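Local coordinates for putative immunoglobulin-blocking virulence protein (Mycoplasma mycoides subsp. capri, PDB 7ADK), which binds antibodies and, together with its partner protease, promotes the dissociation of the antibody from its antigen, at the interface of chains A and B. Residues are numbered along the deposited sequence; one frame, centred on the assembly and turned at random. Chains: chain A, Putative immunoglobulin-blocking virulence protein; chain B, Lipoprotein.

Both contacts belong to the heterodimer of the immunoglobulin-blocking protein (chain A) and the lipoprotein of the mycoplasma peptidase family (chain B), and their C-alpha centres lie about 39 Å apart. They share no residue and no helix or strand. In contact 1 a glutamate of chain B enters between a loop of chain A running into helix 464-467 and a second loop, while in contact 2 two aromatic residues near the C-terminal end of chain A meet aspartates of chain B. Touching at two such distant places, the proteins are probably restrained from pivoting about either one, which would hold binder and protease in a fixed relation.

Contact 1: the interface of chains A and B. Residues chain A 460-464, 487, 489-490; chain B 680.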
loop_
_atom_site.group_PDB
_atom_site.type_symbol
_atom_site.label_atom_id
_atom_site.label_comp_id
_atom_site.label_asym_id
_atom_site.label_seq_id
_atom_site.Cartn_x
_atom_site.Cartn_y
_atom_site.Cartn_z
ATOM N N ASP A 460 1.591 5.775 17.854
ATOM C CA ASP A 460 2.455 6.549 18.742
ATOM C C ASP A 460 2.230 6.226 20.229
ATOM O O ASP A 460 2.844 6.847 21.089
ATOM C CB ASP A 460 2.252 8.050 18.484
ATOM C CG ASP A 460 0.850 8.561 18.837
ATOM O OD1 ASP A 460 -0.151 7.856 18.581
ATOM O OD2 ASP A 460 0.750 9.696 19.359
ATOM N N GLN A 461 1.349 5.275 20.546
ATOM C CA GLN A 461 1.003 4.838 21.900
ATOM C C GLN A 461 2.243 4.446 22.718
ATOM O O GLN A 461 3.002 3.563 22.328
ATOM C CB GLN A 461 0.030 3.673 21.739
ATOM C CG GLN A 461 -0.442 3.004 23.029
ATOM C CD GLN A 461 -1.365 1.817 22.820
ATOM O OE1 GLN A 461 -1.893 1.247 23.748
ATOM N NE2 GLN A 461 -1.621 1.369 21.618
ATOM N N ALA A 462 2.459 5.111 23.850
ATOM C CA ALA A 462 3.641 4.942 24.676
ATOM C C ALA A 462 3.499 3.769 25.653
ATOM O O ALA A 462 2.415 3.514 26.177
ATOM C CB ALA A 462 3.910 6.259 25.401
ATOM N N PHE A 463 4.607 3.087 25.958
ATOM C CA PHE A 463 4.659 1.962 26.902
ATOM C C PHE A 463 5.784 2.047 27.943
ATOM O O PHE A 463 5.772 1.238 28.868
ATOM C CB PHE A 463 4.701 0.621 26.154
ATOM C CG PHE A 463 3.444 0.282 25.399
ATOM C CD1 PHE A 463 2.356 -0.244 26.103
ATOM C CD2 PHE A 463 3.344 0.496 24.019
ATOM C CE1 PHE A 463 1.159 -0.518 25.442
ATOM C CE2 PHE A 463 2.151 0.202 23.350
ATOM C CZ PHE A 463 1.053 -0.293 24.065
ATOM N N LYS A 464 6.709 3.021 27.877
ATOM C CA LYS A 464 7.827 3.156 28.832
ATOM C C LYS A 464 7.354 3.287 30.287
ATOM O O LYS A 464 8.000 2.750 31.179
ATOM C CB LYS A 464 8.771 4.319 28.442
ATOM C CG LYS A 464 9.586 4.094 27.158
ATOM C CD LYS A 464 10.653 5.173 26.915
ATOM C CE LYS A 464 11.480 4.926 25.642
ATOM N NZ LYS A 464 12.522 5.954 25.402
ATOM N N ASN A 487 6.345 0.001 16.268
ATOM C CA ASN A 487 6.872 0.931 17.254
ATOM C C ASN A 487 7.427 0.179 18.470
ATOM O O ASN A 487 6.776 0.035 19.493
ATOM C CB ASN A 487 5.801 1.976 17.588
ATOM C CG ASN A 487 6.341 3.109 18.434
ATOM O OD1 ASN A 487 7.483 3.140 18.856
ATOM N ND2 ASN A 487 5.544 4.092 18.702
ATOM N N ALA A 489 9.967 1.253 20.324
ATOM C CA ALA A 489 10.774 2.289 20.975
ATOM C C ALA A 489 10.888 2.194 22.507
ATOM O O ALA A 489 11.729 2.864 23.099
ATOM C CB ALA A 489 10.210 3.646 20.574
ATOM N N SER A 490 10.052 1.399 23.177
ATOM C CA SER A 490 10.121 1.199 24.630
ATOM C C SER A 490 11.324 0.353 25.062
ATOM O O SER A 490 11.650 -0.644 24.422
ATOM C CB SER A 490 8.824 0.609 25.147
ATOM O OG SER A 490 7.806 1.537 24.895
ATOM N N GLU B 680 7.650 7.785 21.099
ATOM C CA GLU B 680 8.244 8.269 22.349
ATOM C C GLU B 680 9.777 8.343 22.273
ATOM O O GLU B 680 10.446 7.454 21.749
ATOM C CB GLU B 680 7.765 7.464 23.571
ATOM C CG GLU B 680 8.031 5.954 23.563
ATOM C CD GLU B 680 6.861 5.143 22.994
ATOM O OE1 GLU B 680 6.448 5.376 21.842
ATOM O OE2 GLU B 680 6.342 4.268 23.699
#
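The backbone N of A:Phe463, in the loop that leads into helix 464-467, donates a hydrogen bond of 3.1 Å to OE2 of B:Glu680, a loop residue in the peptidase-family (DUF31) region of the lipoprotein. The angle at the hydrogen is 145°, and the N-H points at the oxygen almost from straight beyond its bond to CD. B:Glu680 is the intruder here, with 125 Å² of its surface hidden by chain A. Its CG takes the crowded position between backbone N and carbonyl carbon (chi1 58°), and a further bend at chi2 swings the carboxylate towards the start of the helix. That helix end could favour the negative charge, though the coordinates do not show ionisation.

A:Ala462 packs against the carboxylate with its methyl group, CB lying 3.6 Å from OE2. OE2 also has the hydroxyl OG of A:Ser490 3.3 Å away, a polar neighbour rather than an assigned bond. The other oxygen, OE1, looks towards A:Asn487, whose amide ND2 is 3.5 Å off; amide and carboxylate planes stand 80° apart, so the two flat groups do not lie face to face. Along the aliphatic part of the glutamate, the extended A:Lys464 chain passes on the side away from A:Ala462, its CE 4.2 Å from CG. The amine NZ of A:Lys464 stays 6.6 Å from OE2 of B:Glu680, too far for a salt bridge, although the opposite charges may still attract weakly. Nearer the glutamate backbone, CB of A:Ala489 faces the carbonyl O of B:Glu680 at 4.0 Å.

Contact 2: the interface of chains A and B. Residues chain A 737, 739; chain B 169, 614.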
loop_
_atom_site.group_PDB
_atom_site.type_symbol
_atom_site.label_atom_id
_atom_site.label_comp_id
_atom_site.label_asym_id
_atom_site.label_seq_id
_atom_site.Cartn_x
_atom_site.Cartn_y
_atom_site.Cartn_z
ATOM N N TRP A 737 22.989 29.452 0.317
ATOM C CA TRP A 737 21.958 30.478 0.507
ATOM C C TRP A 737 21.026 30.221 1.703
ATOM O O TRP A 737 20.854 31.094 2.554
ATOM C CB TRP A 737 21.169 30.617 -0.807
ATOM C CG TRP A 737 20.203 31.763 -0.928
ATOM C CD1 TRP A 737 20.216 32.903 -0.205
ATOM C CD2 TRP A 737 19.132 31.935 -1.914
ATOM N NE1 TRP A 737 19.221 33.748 -0.650
ATOM C CE2 TRP A 737 18.527 33.209 -1.709
ATOM C CE3 TRP A 737 18.599 31.145 -2.957
ATOM C CZ2 TRP A 737 17.458 33.675 -2.486
ATOM C CZ3 TRP A 737 17.516 31.597 -3.738
ATOM C CH2 TRP A 737 16.942 32.856 -3.500
ATOM N N TYR A 739 17.465 29.099 1.615
ATOM C CA TYR A 739 16.234 29.809 1.270
ATOM C C TYR A 739 15.315 28.830 0.524
ATOM O O TYR A 739 15.713 28.297 -0.510
ATOM C CB TYR A 739 16.648 30.999 0.386
ATOM C CG TYR A 739 15.727 32.195 0.362
ATOM C CD1 TYR A 739 16.087 33.353 1.071
ATOM C CD2 TYR A 739 14.564 32.187 -0.423
ATOM C CE1 TYR A 739 15.288 34.506 0.989
ATOM C CE2 TYR A 739 13.751 33.332 -0.489
ATOM C CZ TYR A 739 14.114 34.494 0.213
ATOM O OH TYR A 739 13.325 35.593 0.172
ATOM N N ASP B 169 15.427 33.912 -10.058
ATOM C CA ASP B 169 15.349 35.102 -9.199
ATOM C C ASP B 169 14.442 36.189 -9.776
ATOM O O ASP B 169 13.640 36.763 -9.044
ATOM C CB ASP B 169 16.747 35.697 -8.963
ATOM C CG ASP B 169 17.537 35.085 -7.810
ATOM O OD1 ASP B 169 16.956 34.397 -6.951
ATOM O OD2 ASP B 169 18.745 35.378 -7.704
ATOM N N ASP B 614 9.133 30.872 -2.639
ATOM C CA ASP B 614 10.135 30.566 -1.634
ATOM C C ASP B 614 10.189 31.664 -0.570
ATOM O O ASP B 614 9.761 32.800 -0.781
ATOM C CB ASP B 614 11.511 30.378 -2.276
ATOM C CG ASP B 614 11.981 31.517 -3.185
ATOM O OD1 ASP B 614 11.397 32.621 -3.223
ATOM O OD2 ASP B 614 12.969 31.277 -3.902
#
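A:Tyr739 turns one edge of its phenol ring to the side chain of B:Asp614, and this is the apolar centre of the patch: CE2 comes within 3.7 Å of the carboxylate carbon CG. That carbon sits at the rim of the ring and in its plane, not over a face. The CB methylene of the aspartate adds to the same packing, 4.0 Å from CD2. The two side chains run at about a right angle, and the carboxylate plane is turned 81° from the ring. Ring-edge hydrogens carry a slight positive charge, so this approach may suit an acidic partner.

Behind the tyrosine, within chain A, lies A:Trp737. CB of A:Tyr739 rests over the centre of the indole, 3.5 Å above its plane, while CZ2 of the indole sits above the phenol towards its rim. Both residues have CG anti to the backbone N (chi1 -170° for the tryptophan and -155° for the tyrosine), which sends their rings out in company towards chain B. The indole thus backs the tyrosine and probably limits how far its ring can shift. These residues lie in a loop close to the C-terminal end of the immunoglobulin-blocking protein, which here reaches the lipoprotein as an aromatic pair.

Further out, the benzo end of the indole meets B:Asp169 from helix 165-173. Its carbon CH2 does the touching, 3.8 Å from OD1, and the indole and the aspartate side chain run alongside each other, pointing opposite ways. At the polar rim beside B:Asp614, OD1 is 3.7 Å from CE2 of A:Tyr739, whereas the phenol OH of A:Tyr739 runs on past it, ending 4.9 Å from that B:Asp614 OD1.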